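PDB 4I2O: FixK2 protein from Bradyrhizobium japonicum, which binds DNA as a two-subunit member of the CRP/FNR superfamily and probably regulates transcription of genes linked to nitrogen fixation. Local coordinates for residues 80-85 / 188-193; 52-57 / 71-76; 182-187 / 215-220; 61-66 / 89-94. The protein carries 1 engineered substitution. All blocks are in the same frame, centred on the assembly; numbering follows the deposited sequence.

Contact 1: 80-85 / 188-193; sequences RQIGAF and GDYLGL. With nucleotides of chain D.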
# COMPACT_ATOMS: atom_id res chain seq x y z
N ARG A 80 10.20 -5.28 -10.82
CA ARG A 80 9.91 -3.89 -10.44
C ARG A 80 8.41 -3.74 -10.17
O ARG A 80 7.61 -4.24 -10.95
CB ARG A 80 10.25 -2.96 -11.64
CG ARG A 80 9.85 -1.53 -11.31
CD ARG A 80 10.31 -0.64 -12.51
NE ARG A 80 9.43 -0.90 -13.64
CZ ARG A 80 9.37 -0.13 -14.74
NH1 ARG A 80 10.00 1.05 -14.75
NH2 ARG A 80 8.59 -0.49 -15.75
N GLN A 81 8.03 -3.14 -9.03
CA GLN A 81 6.65 -2.82 -8.73
C GLN A 81 6.59 -1.31 -8.81
O GLN A 81 7.30 -0.60 -8.04
CB GLN A 81 6.24 -3.32 -7.31
CG GLN A 81 4.84 -2.82 -6.97
CD GLN A 81 3.78 -3.42 -7.84
OE1 GLN A 81 3.79 -4.65 -8.11
NE2 GLN A 81 2.78 -2.59 -8.24
N ILE A 82 5.78 -0.79 -9.75
CA ILE A 82 5.45 0.65 -9.71
C ILE A 82 4.30 0.90 -8.69
O ILE A 82 3.17 0.33 -8.80
CB ILE A 82 5.07 1.10 -11.14
CG1 ILE A 82 6.35 1.16 -11.97
CG2 ILE A 82 4.49 2.54 -11.06
CD1 ILE A 82 6.09 1.41 -13.50
N GLY A 83 4.55 1.78 -7.70
CA GLY A 83 3.60 2.06 -6.67
C GLY A 83 2.65 3.16 -7.06
O GLY A 83 1.50 3.19 -6.58
N ALA A 84 3.08 4.04 -7.99
CA ALA A 84 2.21 5.12 -8.35
C ALA A 84 2.73 5.80 -9.60
O ALA A 84 3.95 5.83 -9.84
CB ALA A 84 2.13 6.19 -7.19
N PHE A 85 1.80 6.38 -10.33
CA PHE A 85 2.15 7.30 -11.47
C PHE A 85 1.77 8.68 -11.01
O PHE A 85 0.70 8.86 -10.41
CB PHE A 85 1.32 6.95 -12.66
CG PHE A 85 1.72 5.65 -13.32
CD1 PHE A 85 3.00 5.53 -13.91
CD2 PHE A 85 0.84 4.57 -13.36
CE1 PHE A 85 3.39 4.34 -14.52
CE2 PHE A 85 1.23 3.37 -14.04
CZ PHE A 85 2.53 3.26 -14.61
N GLY A 188 2.19 -2.92 -16.90
CA GLY A 188 2.26 -4.24 -16.24
C GLY A 188 2.96 -4.11 -14.88
O GLY A 188 2.47 -4.73 -13.94
N ASP A 189 4.06 -3.36 -14.75
CA ASP A 189 4.73 -3.22 -13.43
C ASP A 189 3.95 -2.44 -12.40
O ASP A 189 4.15 -2.66 -11.20
CB ASP A 189 6.20 -2.67 -13.52
CG ASP A 189 7.12 -3.62 -14.23
OD1 ASP A 189 6.81 -4.85 -14.22
OD2 ASP A 189 8.22 -3.20 -14.68
N TYR A 190 2.96 -1.65 -12.84
CA TYR A 190 2.02 -1.04 -11.88
C TYR A 190 0.98 -2.04 -11.44
O TYR A 190 0.57 -2.05 -10.26
CB TYR A 190 1.30 0.12 -12.62
CG TYR A 190 0.30 0.97 -11.82
CD1 TYR A 190 0.65 1.59 -10.59
CD2 TYR A 190 -0.98 1.18 -12.30
CE1 TYR A 190 -0.24 2.44 -9.92
CE2 TYR A 190 -1.89 2.04 -11.62
CZ TYR A 190 -1.50 2.66 -10.46
OH TYR A 190 -2.35 3.53 -9.79
N LEU A 191 0.61 -2.95 -12.33
CA LEU A 191 -0.50 -3.87 -12.05
C LEU A 191 -0.05 -5.29 -11.64
O LEU A 191 -0.91 -6.15 -11.50
CB LEU A 191 -1.42 -4.05 -13.32
CG LEU A 191 -2.02 -2.74 -13.85
CD1 LEU A 191 -2.88 -3.03 -15.13
CD2 LEU A 191 -2.86 -2.14 -12.67
N GLY A 192 1.24 -5.54 -11.46
CA GLY A 192 1.70 -6.88 -11.05
C GLY A 192 1.52 -7.89 -12.17
O GLY A 192 1.31 -9.08 -11.92
N LEU A 193 1.58 -7.42 -13.42
CA LEU A 193 1.35 -8.30 -14.65
C LEU A 193 2.48 -8.09 -15.64
O LEU A 193 3.25 -7.17 -15.51
CB LEU A 193 0.02 -7.88 -15.39
CG LEU A 193 -1.28 -7.98 -14.55
CD1 LEU A 193 -2.45 -7.33 -15.33
CD2 LEU A 193 -1.54 -9.50 -14.26
P DA D 19 1.40 -12.39 -15.64
OP1 DA D 19 1.97 -11.57 -14.53
OP2 DA D 19 1.00 -11.73 -16.93
O5' DA D 19 2.44 -13.55 -15.90
C5' DA D 19 2.83 -14.46 -14.87
C4' DA D 19 4.04 -15.24 -15.36
O4' DA D 19 3.59 -16.25 -16.32
C3' DA D 19 5.13 -14.46 -16.11
O3' DA D 19 6.38 -15.01 -15.55
C2' DA D 19 4.90 -14.73 -17.59
C1' DA D 19 4.19 -16.10 -17.59
N9 DA D 19 3.13 -16.17 -18.58
C8 DA D 19 2.08 -15.32 -18.81
N7 DA D 19 1.27 -15.68 -19.81
C5 DA D 19 1.83 -16.86 -20.26
C6 DA D 19 1.41 -17.75 -21.25
N6 DA D 19 0.32 -17.54 -22.02
N1 DA D 19 2.18 -18.86 -21.47
C2 DA D 19 3.25 -19.04 -20.67
N3 DA D 19 3.73 -18.30 -19.67
C4 DA D 19 2.98 -17.18 -19.52
O HOH W 1 9.06 -6.43 -13.23
O HOH W 2 -0.92 6.14 -9.50
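I82 N donates to D189 O at 2.9 Å where strand 80-85 passes helix 184-191, and the CA atoms of I82 and Y190 stand 4.4 Å apart. R80 continues the join as a side-on salt bridge: NE (2.8 Å) and NH2 (2.9 Å) both reach D189 OD2, on the anti side of the carboxylate. A bend at chi3 (72°) sets R80 NE for this, and the guanidinium and carboxylate planes stand 85° apart. I82 CD1 lies over the centre of one guanidinium face. R80 NH2 is shared with D186, while D189 OD1 accepts a hydrogen bond from water 1 and pairs with R154 of the second subunit.

The helix is the first of the helix-turn-helix, as in other CRP/FNR proteins, so the contact docks the DNA-binding domain on the beta-roll domain. After it the chain turns through G192, which has positive phi, and brings L193 CA to 3.3 Å from OP1 of DA19 of chain D.

The Q81 side chain starts away from the helix but bends at chi2, and its NE2 bonds to I82 O at 3.0 Å and makes a weak bond to Y190 O, which H148 also reaches; Q81 OE1 is buried with no partner in the model. F85 and Y190 form an edge-to-face pair with planes at 53°, F85 CE2 coming to 3.4 Å from Y190 CG, toward the rim of the tyrosine face. At the edge of the Y190 ring lies G83 O, in the classic bulge where G83 and A84 both face S71. Y190 OH reaches E167, and also accepts from water 2, which in turn accepts from F85 N.

Contact 2: 52-57 / 71-76; sequences YGEDEP and SYKLLS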
# COMPACT_ATOMS: atom_id res chain seq x y z
N TYR A 52 14.88 10.98 -7.84
CA TYR A 52 15.57 10.55 -6.61
C TYR A 52 15.58 9.04 -6.51
O TYR A 52 14.72 8.39 -7.11
CB TYR A 52 14.95 11.11 -5.30
CG TYR A 52 13.45 10.98 -5.19
CD1 TYR A 52 12.87 9.77 -4.81
CD2 TYR A 52 12.61 12.06 -5.50
CE1 TYR A 52 11.48 9.63 -4.68
CE2 TYR A 52 11.24 11.93 -5.41
CZ TYR A 52 10.67 10.73 -5.01
OH TYR A 52 9.32 10.57 -4.93
N GLY A 53 16.52 8.49 -5.74
CA GLY A 53 16.62 7.04 -5.56
C GLY A 53 16.00 6.54 -4.29
O GLY A 53 15.74 7.31 -3.34
N GLU A 54 15.75 5.22 -4.27
CA GLU A 54 15.31 4.54 -3.08
C GLU A 54 16.31 4.70 -1.93
O GLU A 54 17.51 4.54 -2.13
CB GLU A 54 15.12 3.05 -3.39
CG GLU A 54 13.75 2.52 -3.07
CD GLU A 54 13.70 1.00 -3.06
OE1 GLU A 54 13.81 0.40 -4.15
OE2 GLU A 54 13.55 0.42 -1.95
N ASP A 55 15.80 5.00 -0.74
CA ASP A 55 16.63 5.22 0.45
C ASP A 55 17.49 6.48 0.40
O ASP A 55 18.32 6.65 1.28
CB ASP A 55 17.57 4.03 0.73
CG ASP A 55 16.84 2.71 0.90
OD1 ASP A 55 15.83 2.66 1.66
OD2 ASP A 55 17.29 1.73 0.27
N GLU A 56 17.34 7.32 -0.63
CA GLU A 56 18.09 8.59 -0.72
C GLU A 56 17.46 9.62 0.24
O GLU A 56 16.26 9.57 0.51
CB GLU A 56 18.12 9.10 -2.19
CG GLU A 56 18.59 10.56 -2.42
CD GLU A 56 18.36 11.09 -3.84
OE1 GLU A 56 18.52 10.32 -4.82
OE2 GLU A 56 18.03 12.29 -3.96
N PRO A 57 18.26 10.56 0.79
CA PRO A 57 17.72 11.64 1.62
C PRO A 57 16.52 12.39 0.99
O PRO A 57 16.56 12.80 -0.17
CB PRO A 57 18.93 12.56 1.79
CG PRO A 57 20.08 11.61 1.80
CD PRO A 57 19.73 10.62 0.71
N SER A 71 6.88 6.08 -9.58
CA SER A 71 7.54 5.78 -8.31
C SER A 71 7.51 4.26 -8.21
O SER A 71 6.46 3.68 -8.45
CB SER A 71 6.75 6.35 -7.08
OG SER A 71 6.93 7.77 -6.99
N TYR A 72 8.65 3.65 -7.86
CA TYR A 72 8.75 2.19 -7.87
C TYR A 72 9.78 1.64 -6.90
O TYR A 72 10.64 2.36 -6.34
CB TYR A 72 9.11 1.74 -9.29
CG TYR A 72 10.42 2.26 -9.70
CD1 TYR A 72 11.58 1.54 -9.45
CD2 TYR A 72 10.52 3.54 -10.28
CE1 TYR A 72 12.83 2.06 -9.79
CE2 TYR A 72 11.73 4.05 -10.61
CZ TYR A 72 12.87 3.33 -10.37
OH TYR A 72 14.07 3.88 -10.72
N LYS A 73 9.66 0.33 -6.65
CA LYS A 73 10.65 -0.36 -5.85
C LYS A 73 11.18 -1.47 -6.71
O LYS A 73 10.42 -2.03 -7.49
CB LYS A 73 9.99 -1.00 -4.60
CG LYS A 73 9.45 0.05 -3.60
CD LYS A 73 8.86 -0.57 -2.32
CE LYS A 73 9.93 -0.80 -1.29
NZ LYS A 73 10.46 0.47 -0.68
N LEU A 74 12.46 -1.81 -6.56
CA LEU A 74 13.03 -2.94 -7.33
C LEU A 74 13.44 -4.10 -6.50
O LEU A 74 13.77 -3.95 -5.32
CB LEU A 74 14.31 -2.44 -8.06
CG LEU A 74 14.13 -1.41 -9.11
CD1 LEU A 74 15.57 -0.94 -9.51
CD2 LEU A 74 13.45 -2.08 -10.29
N LEU A 75 13.43 -5.30 -7.09
CA LEU A 75 14.13 -6.38 -6.45
C LEU A 75 15.45 -6.55 -7.19
O LEU A 75 15.61 -6.05 -8.30
CB LEU A 75 13.29 -7.68 -6.43
CG LEU A 75 11.94 -7.53 -5.74
CD1 LEU A 75 11.13 -8.77 -6.00
CD2 LEU A 75 12.15 -7.36 -4.21
N SER A 76 16.39 -7.24 -6.58
CA SER A 76 17.74 -7.37 -7.16
C SER A 76 17.83 -8.05 -8.55
O SER A 76 18.79 -7.82 -9.31
CB SER A 76 18.62 -8.15 -6.21
OG SER A 76 18.04 -9.42 -5.94
O HOH W 3 8.33 8.30 -4.65
O HOH W 4 13.08 -2.20 -3.02
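A type II beta turn from G53 to E56, in the loop that follows strand 50-52 of the beta-roll (jelly-roll) domain, holds E54 against K73 of strand 69-74. Strand 103-106 separates the two strands within their sheet, so it is the E54 side chain, not the backbone, that reaches K73; the nearest CA atoms across the contact, E54 and K73, are 7.3 Å apart.

The turn is closed by E56 N to G53 O at 3.1 Å, and D55, with positive phi (69°), occupies its third position. E56 returns to the start of the turn: its OE1 accepts from G53 N at 2.9 Å, the nitrogen lying above the carboxylate plane. D55 and E56 also make backbone bonds with H100, whose ring stacks on Y52.

E54 extends beyond CG and crosses the K73 side chain at about a right angle. Its OE2 forms a salt bridge with K73 NZ at 3.3 Å, weak as a hydrogen bond. A bend at chi4 (71°) turns K73 NZ to this position, where it is also hydrogen-bonded to R101 O; K73 packs further on E146 of the second subunit. Water 4 lies near both E54 OE2 (2.9 Å) and L74 O, but it has more acceptors around it than protons, so this bridge is not certain throughout.

At the inner end the hydroxyls are linked indirectly. S71 OG, which is also bonded to H86, lies 2.8 Å from water 3, and the same water sits in the plane of the Y52 ring beside Y52 OH.

Contact 3: 182-187 / 215-220; sequences MSRRDI and GARQIV. Engineered in segment 182-187: S183 (natural residue Cys). With nucleotides of chain C; nucleotides of chain D.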
# COMPACT_ATOMS: atom_id res chain seq x y z
N MET A 182 2.88 6.30 -20.50
CA MET A 182 3.77 5.22 -20.19
C MET A 182 3.58 3.97 -21.12
O MET A 182 2.50 3.78 -21.76
CB MET A 182 3.56 4.83 -18.69
CG MET A 182 2.27 4.00 -18.44
SD MET A 182 0.71 4.84 -18.64
CE MET A 182 0.53 5.86 -17.16
N SER A 183 4.63 3.15 -21.15
CA SER A 183 4.70 1.94 -21.94
C SER A 183 3.88 0.82 -21.33
O SER A 183 3.43 0.92 -20.19
CB SER A 183 6.16 1.45 -21.97
OG SER A 183 6.52 1.07 -20.64
N ARG A 184 3.72 -0.25 -22.10
CA ARG A 184 2.99 -1.41 -21.62
C ARG A 184 3.75 -2.08 -20.46
O ARG A 184 3.16 -2.70 -19.53
CB ARG A 184 2.79 -2.42 -22.84
CG ARG A 184 1.87 -1.83 -24.00
CD ARG A 184 0.42 -1.59 -23.50
NE ARG A 184 -0.51 -1.42 -24.65
CZ ARG A 184 -1.12 -0.28 -25.00
NH1 ARG A 184 -0.90 0.90 -24.34
NH2 ARG A 184 -1.95 -0.31 -26.03
N ARG A 185 5.07 -2.00 -20.50
CA ARG A 185 5.84 -2.58 -19.41
C ARG A 185 5.63 -1.77 -18.12
O ARG A 185 5.54 -2.37 -17.00
CB ARG A 185 7.33 -2.54 -19.79
CG ARG A 185 8.24 -3.11 -18.66
CD ARG A 185 9.72 -3.11 -19.11
NE ARG A 185 9.93 -4.23 -20.05
CZ ARG A 185 9.92 -5.51 -19.62
NH1 ARG A 185 9.77 -5.82 -18.32
NH2 ARG A 185 10.07 -6.48 -20.49
N ASP A 186 5.55 -0.45 -18.22
CA ASP A 186 5.25 0.29 -16.98
C ASP A 186 3.85 -0.07 -16.51
O ASP A 186 3.60 -0.20 -15.29
CB ASP A 186 5.27 1.82 -17.24
CG ASP A 186 6.65 2.41 -17.27
OD1 ASP A 186 7.66 1.70 -17.24
OD2 ASP A 186 6.71 3.66 -17.36
N ILE A 187 2.88 -0.18 -17.43
CA ILE A 187 1.53 -0.55 -16.96
C ILE A 187 1.57 -1.92 -16.27
O ILE A 187 0.95 -2.09 -15.23
CB ILE A 187 0.48 -0.56 -18.08
CG1 ILE A 187 0.41 0.88 -18.70
CG2 ILE A 187 -0.90 -0.97 -17.58
CD1 ILE A 187 -0.42 0.89 -20.03
N GLY A 215 -3.75 4.80 -32.14
CA GLY A 215 -2.38 4.51 -31.76
C GLY A 215 -2.45 3.86 -30.36
O GLY A 215 -3.42 4.03 -29.63
N ALA A 216 -1.40 3.16 -29.98
CA ALA A 216 -1.44 2.31 -28.77
C ALA A 216 -1.69 3.04 -27.47
O ALA A 216 -2.26 2.46 -26.51
CB ALA A 216 -0.11 1.51 -28.66
N ARG A 217 -1.18 4.25 -27.35
CA ARG A 217 -1.29 4.93 -26.05
C ARG A 217 -2.33 6.04 -26.08
O ARG A 217 -2.40 6.82 -25.13
CB ARG A 217 0.06 5.57 -25.66
CG ARG A 217 1.20 4.56 -25.52
CD ARG A 217 2.49 5.24 -25.07
NE ARG A 217 3.65 4.33 -25.13
CZ ARG A 217 4.89 4.67 -24.76
NH1 ARG A 217 5.12 5.91 -24.34
NH2 ARG A 217 5.91 3.80 -24.83
N GLN A 218 -3.11 6.12 -27.15
CA GLN A 218 -4.20 7.11 -27.20
C GLN A 218 -5.49 6.33 -27.14
O GLN A 218 -5.86 5.68 -28.09
CB GLN A 218 -4.14 7.89 -28.48
CG GLN A 218 -2.83 8.59 -28.61
CD GLN A 218 -2.86 9.88 -27.88
OE1 GLN A 218 -3.94 10.38 -27.50
NE2 GLN A 218 -1.68 10.44 -27.65
N ILE A 219 -6.18 6.35 -26.01
CA ILE A 219 -7.27 5.40 -25.79
C ILE A 219 -8.53 6.17 -25.46
O ILE A 219 -8.46 7.16 -24.73
CB ILE A 219 -6.95 4.43 -24.64
CG1 ILE A 219 -5.83 3.48 -25.06
CG2 ILE A 219 -8.18 3.69 -24.23
CD1 ILE A 219 -5.35 2.50 -23.97
N VAL A 220 -9.67 5.76 -26.02
CA VAL A 220 -10.93 6.48 -25.79
C VAL A 220 -11.82 5.41 -25.20
O VAL A 220 -12.07 4.39 -25.86
CB VAL A 220 -11.59 7.02 -27.08
CG1 VAL A 220 -12.98 7.55 -26.80
CG2 VAL A 220 -10.82 8.20 -27.64
P DA C 7 4.42 0.42 -25.77
OP1 DA C 7 3.57 1.59 -25.45
OP2 DA C 7 4.99 -0.44 -24.67
O5' DA C 7 3.66 -0.59 -26.72
C5' DA C 7 3.04 -0.08 -28.00
C4' DA C 7 2.46 -1.30 -28.71
O4' DA C 7 3.56 -2.07 -29.26
C3' DA C 7 1.64 -2.22 -27.83
O3' DA C 7 0.30 -2.11 -28.40
C2' DA C 7 2.27 -3.64 -28.03
C1' DA C 7 3.11 -3.41 -29.31
N9 DA C 7 4.34 -4.21 -29.29
C8 DA C 7 5.35 -4.18 -28.36
N7 DA C 7 6.35 -5.01 -28.61
C5 DA C 7 6.00 -5.60 -29.84
C6 DA C 7 6.63 -6.56 -30.62
N6 DA C 7 7.82 -7.04 -30.24
N1 DA C 7 6.02 -6.94 -31.81
C2 DA C 7 4.82 -6.37 -32.06
N3 DA C 7 4.12 -5.44 -31.33
C4 DA C 7 4.77 -5.11 -30.26
P DT C 8 -0.91 -3.10 -27.87
OP1 DT C 8 -2.20 -2.38 -28.29
OP2 DT C 8 -0.54 -3.61 -26.55
O5' DT C 8 -0.84 -4.40 -28.88
C5' DT C 8 -1.03 -4.08 -30.26
C4' DT C 8 -0.83 -5.36 -31.04
O4' DT C 8 0.52 -5.86 -30.86
C3' DT C 8 -1.73 -6.53 -30.59
O3' DT C 8 -2.36 -6.90 -31.78
C2' DT C 8 -0.85 -7.68 -30.10
C1' DT C 8 0.45 -7.31 -30.78
N1 DT C 8 1.73 -7.73 -30.06
C2 DT C 8 2.66 -8.57 -30.69
O2 DT C 8 2.50 -9.10 -31.80
N3 DT C 8 3.81 -8.81 -30.01
C4 DT C 8 4.12 -8.31 -28.73
O4 DT C 8 5.23 -8.56 -28.24
C5 DT C 8 3.13 -7.45 -28.10
C7 DT C 8 3.38 -6.87 -26.71
C6 DT C 8 1.98 -7.18 -28.79
P DC D 28 1.78 5.39 -32.79
OP1 DC D 28 1.50 3.98 -32.38
OP2 DC D 28 1.07 6.47 -32.06
O5' DC D 28 3.35 5.70 -32.68
C5' DC D 28 3.85 7.02 -32.85
C4' DC D 28 5.15 7.18 -32.07
O4' DC D 28 6.18 6.39 -32.71
C3' DC D 28 5.72 8.59 -32.07
O3' DC D 28 6.75 8.71 -31.10
C2' DC D 28 6.30 8.60 -33.48
C1' DC D 28 7.01 7.25 -33.48
N1 DC D 28 7.16 6.72 -34.85
C2 DC D 28 8.41 6.36 -35.38
O2 DC D 28 9.42 6.46 -34.68
N3 DC D 28 8.48 5.90 -36.66
C4 DC D 28 7.37 5.81 -37.38
N4 DC D 28 7.43 5.35 -38.63
C5 DC D 28 6.10 6.19 -36.87
C6 DC D 28 6.04 6.64 -35.62
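R184 meets A216 end-on: NH1 (3.0 Å) and NH2 (2.8 Å) both donate to A216 O, approaching from the same face of the carbonyl plane. The same guanidinium grips the DNA, with A216 O and a phosphate oxygen both at its edge and in its plane. R184 NE donates to OP2 of DT8 of chain C at 2.9 Å, and NH2 to OP1 of that phosphate at 3.1 Å. A bend at chi2 (-64°) turns CD aside from a straight course, and R184 CG lies close to the DA7 phosphate of chain C. R217 serves the preceding phosphate, its NE 2.8 Å from OP1 of DA7 of chain C; one face of its guanidinium covers the M182-S183 peptide, with S183 N 3.9 Å above the centre.

These residues belong to the winged helix-turn-helix of CRP-like regulators. R184 lies in the first turn of helix 184-191, and A216 and R217 in the type I turn from G215 to Q218 that leads into strand 218-221, at the wing. R184 and R217 both bond to phosphates of chain C.

The helix start itself touches that strand: R184 N donates to OP2 of DA7 of chain C at 2.9 Å and 173°, an end whose positive dipole would suit a phosphate. S183, an engineered residue, is the N-cap, with OG accepting from D186 N at 3.0 Å. In the same first turn, D186 OD2 forms a salt bridge with R70 of the beta-roll domain.

Contact 4: 61-66 / 89-94; sequences VYQVVT and GDVFGL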
# COMPACT_ATOMS: atom_id res chain seq x y z
N VAL A 61 10.48 18.15 -2.00
CA VAL A 61 9.14 17.65 -2.34
C VAL A 61 8.81 18.30 -3.67
O VAL A 61 9.23 19.43 -3.91
CB VAL A 61 8.11 18.04 -1.28
CG1 VAL A 61 6.74 17.43 -1.60
CG2 VAL A 61 8.58 17.52 0.11
N TYR A 62 8.05 17.60 -4.50
CA TYR A 62 7.92 17.93 -5.93
C TYR A 62 6.47 17.95 -6.40
O TYR A 62 5.63 17.22 -5.86
CB TYR A 62 8.59 16.83 -6.76
CG TYR A 62 10.04 16.52 -6.41
CD1 TYR A 62 11.09 17.04 -7.16
CD2 TYR A 62 10.36 15.71 -5.32
CE1 TYR A 62 12.45 16.77 -6.81
CE2 TYR A 62 11.69 15.43 -4.98
CZ TYR A 62 12.72 15.96 -5.73
OH TYR A 62 14.03 15.64 -5.37
N GLN A 63 6.16 18.75 -7.42
CA GLN A 63 4.83 18.71 -8.00
C GLN A 63 5.00 18.65 -9.50
O GLN A 63 5.74 19.45 -10.07
CB GLN A 63 4.01 19.93 -7.57
CG GLN A 63 2.62 19.95 -8.20
CD GLN A 63 1.86 21.19 -7.87
OE1 GLN A 63 2.43 22.30 -7.84
NE2 GLN A 63 0.56 21.04 -7.60
N VAL A 64 4.40 17.67 -10.17
CA VAL A 64 4.47 17.65 -11.66
C VAL A 64 3.76 18.87 -12.25
O VAL A 64 2.61 19.17 -11.88
CB VAL A 64 3.86 16.33 -12.20
CG1 VAL A 64 4.01 16.21 -13.68
CG2 VAL A 64 4.48 15.09 -11.51
N VAL A 65 4.42 19.59 -13.14
CA VAL A 65 3.76 20.67 -13.90
C VAL A 65 3.40 20.11 -15.27
O VAL A 65 2.22 20.08 -15.65
CB VAL A 65 4.66 21.89 -14.04
CG1 VAL A 65 3.95 22.99 -14.87
CG2 VAL A 65 5.04 22.43 -12.69
N THR A 66 4.39 19.63 -16.01
CA THR A 66 4.05 18.87 -17.23
C THR A 66 4.78 17.56 -17.23
O THR A 66 5.81 17.45 -16.58
CB THR A 66 4.45 19.61 -18.51
OG1 THR A 66 5.88 19.82 -18.52
CG2 THR A 66 3.76 21.02 -18.58
N GLY A 89 -0.03 18.27 -11.78
CA GLY A 89 -0.68 18.74 -10.57
C GLY A 89 -0.41 17.84 -9.36
O GLY A 89 -0.57 18.28 -8.22
N ASP A 90 0.01 16.60 -9.58
CA ASP A 90 0.22 15.69 -8.45
C ASP A 90 1.47 16.05 -7.67
O ASP A 90 2.51 16.34 -8.26
CB ASP A 90 0.39 14.24 -8.93
CG ASP A 90 -0.91 13.59 -9.39
OD1 ASP A 90 -2.02 14.12 -9.13
OD2 ASP A 90 -0.82 12.50 -10.01
N VAL A 91 1.41 15.97 -6.34
CA VAL A 91 2.61 16.18 -5.53
C VAL A 91 3.25 14.86 -5.19
O VAL A 91 2.52 13.87 -4.96
CB VAL A 91 2.26 16.94 -4.26
CG1 VAL A 91 3.49 16.95 -3.31
CG2 VAL A 91 1.82 18.36 -4.61
N PHE A 92 4.59 14.78 -5.20
CA PHE A 92 5.23 13.50 -4.85
C PHE A 92 6.53 13.76 -4.12
O PHE A 92 7.07 14.89 -4.10
CB PHE A 92 5.43 12.61 -6.10
CG PHE A 92 6.42 13.18 -7.11
CD1 PHE A 92 7.74 12.73 -7.12
CD2 PHE A 92 6.03 14.12 -8.07
CE1 PHE A 92 8.66 13.21 -8.03
CE2 PHE A 92 6.96 14.66 -9.01
CZ PHE A 92 8.28 14.21 -9.01
N GLY A 93 7.02 12.72 -3.48
CA GLY A 93 8.29 12.75 -2.77
C GLY A 93 8.20 13.24 -1.35
O GLY A 93 9.23 13.40 -0.70
N LEU A 94 6.97 13.51 -0.87
CA LEU A 94 6.75 13.92 0.52
C LEU A 94 6.97 12.73 1.46
O LEU A 94 6.38 11.65 1.27
CB LEU A 94 5.33 14.47 0.73
CG LEU A 94 5.02 14.96 2.17
CD1 LEU A 94 5.86 16.17 2.60
CD2 LEU A 94 3.52 15.24 2.25
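Y62 and F92 form an antiparallel hydrogen-bonded pair at an outer edge of one sheet of the beta-roll, the jelly-roll fold of the cyclic nucleotide-binding domain family. Y62 N donates to F92 O at 2.9 Å and F92 N to Y62 O at 2.7 Å. Q63 and V91 are the next, non-hydrogen-bonded, pair. V64 N then donates to D90 O, and G89 N to V64 O at 2.8 Å, which carries the ladder into the turn before strand 91-92.

One side chain adds to these polar bonds. Q63 extends beyond CG and its NE2 donates to G89 O at 3.0 Å and 165°, above the plane of that carbonyl. D90, beside it, has its carboxylate partnered by R171.

The aromatic contacts lie on the face of Y62 and F92. F92 CG takes the crowded position between backbone N and carbonyl carbon (chi1 66°), which starts its ring toward Y62, and Y62 CB sits over the F92 face in a CH-pi contact, 3.6 Å from its centroid. The two rings are nearly parallel (14°) but slid apart, with centroids 5.2 Å from each other. H86 stacks on F92.

Apolar packing completes the pairing. V64 CG2 approaches F92 CE2 to 3.5 Å, V61 CG1 lies against V91 CG1, and V61 CG2 meets L94 CD1 at 3.9 Å.

Overall arrangement
Contacts 2 and 4 lie wholly within the beta-roll, about 17 Å apart between centres, in its two sheets; Y52 OH reaches G93 CA, so they touch across the sandwich. Contact 1 shares a sheet with contact 2, since strands 69-74 and 80-86 are hydrogen-bonded neighbours, and shares helix 184-191 with contact 3, centres about 14 Å apart in each case. Along the chain contacts 2 and 4 alternate, as do 4 and 1, and 1 and 3. Contact 3 touches neither 2 nor 4. Contact 1 thus joins the domains: a continuous set of contacts runs from the beta-roll through helix 184-191 to the phosphates bound at its start.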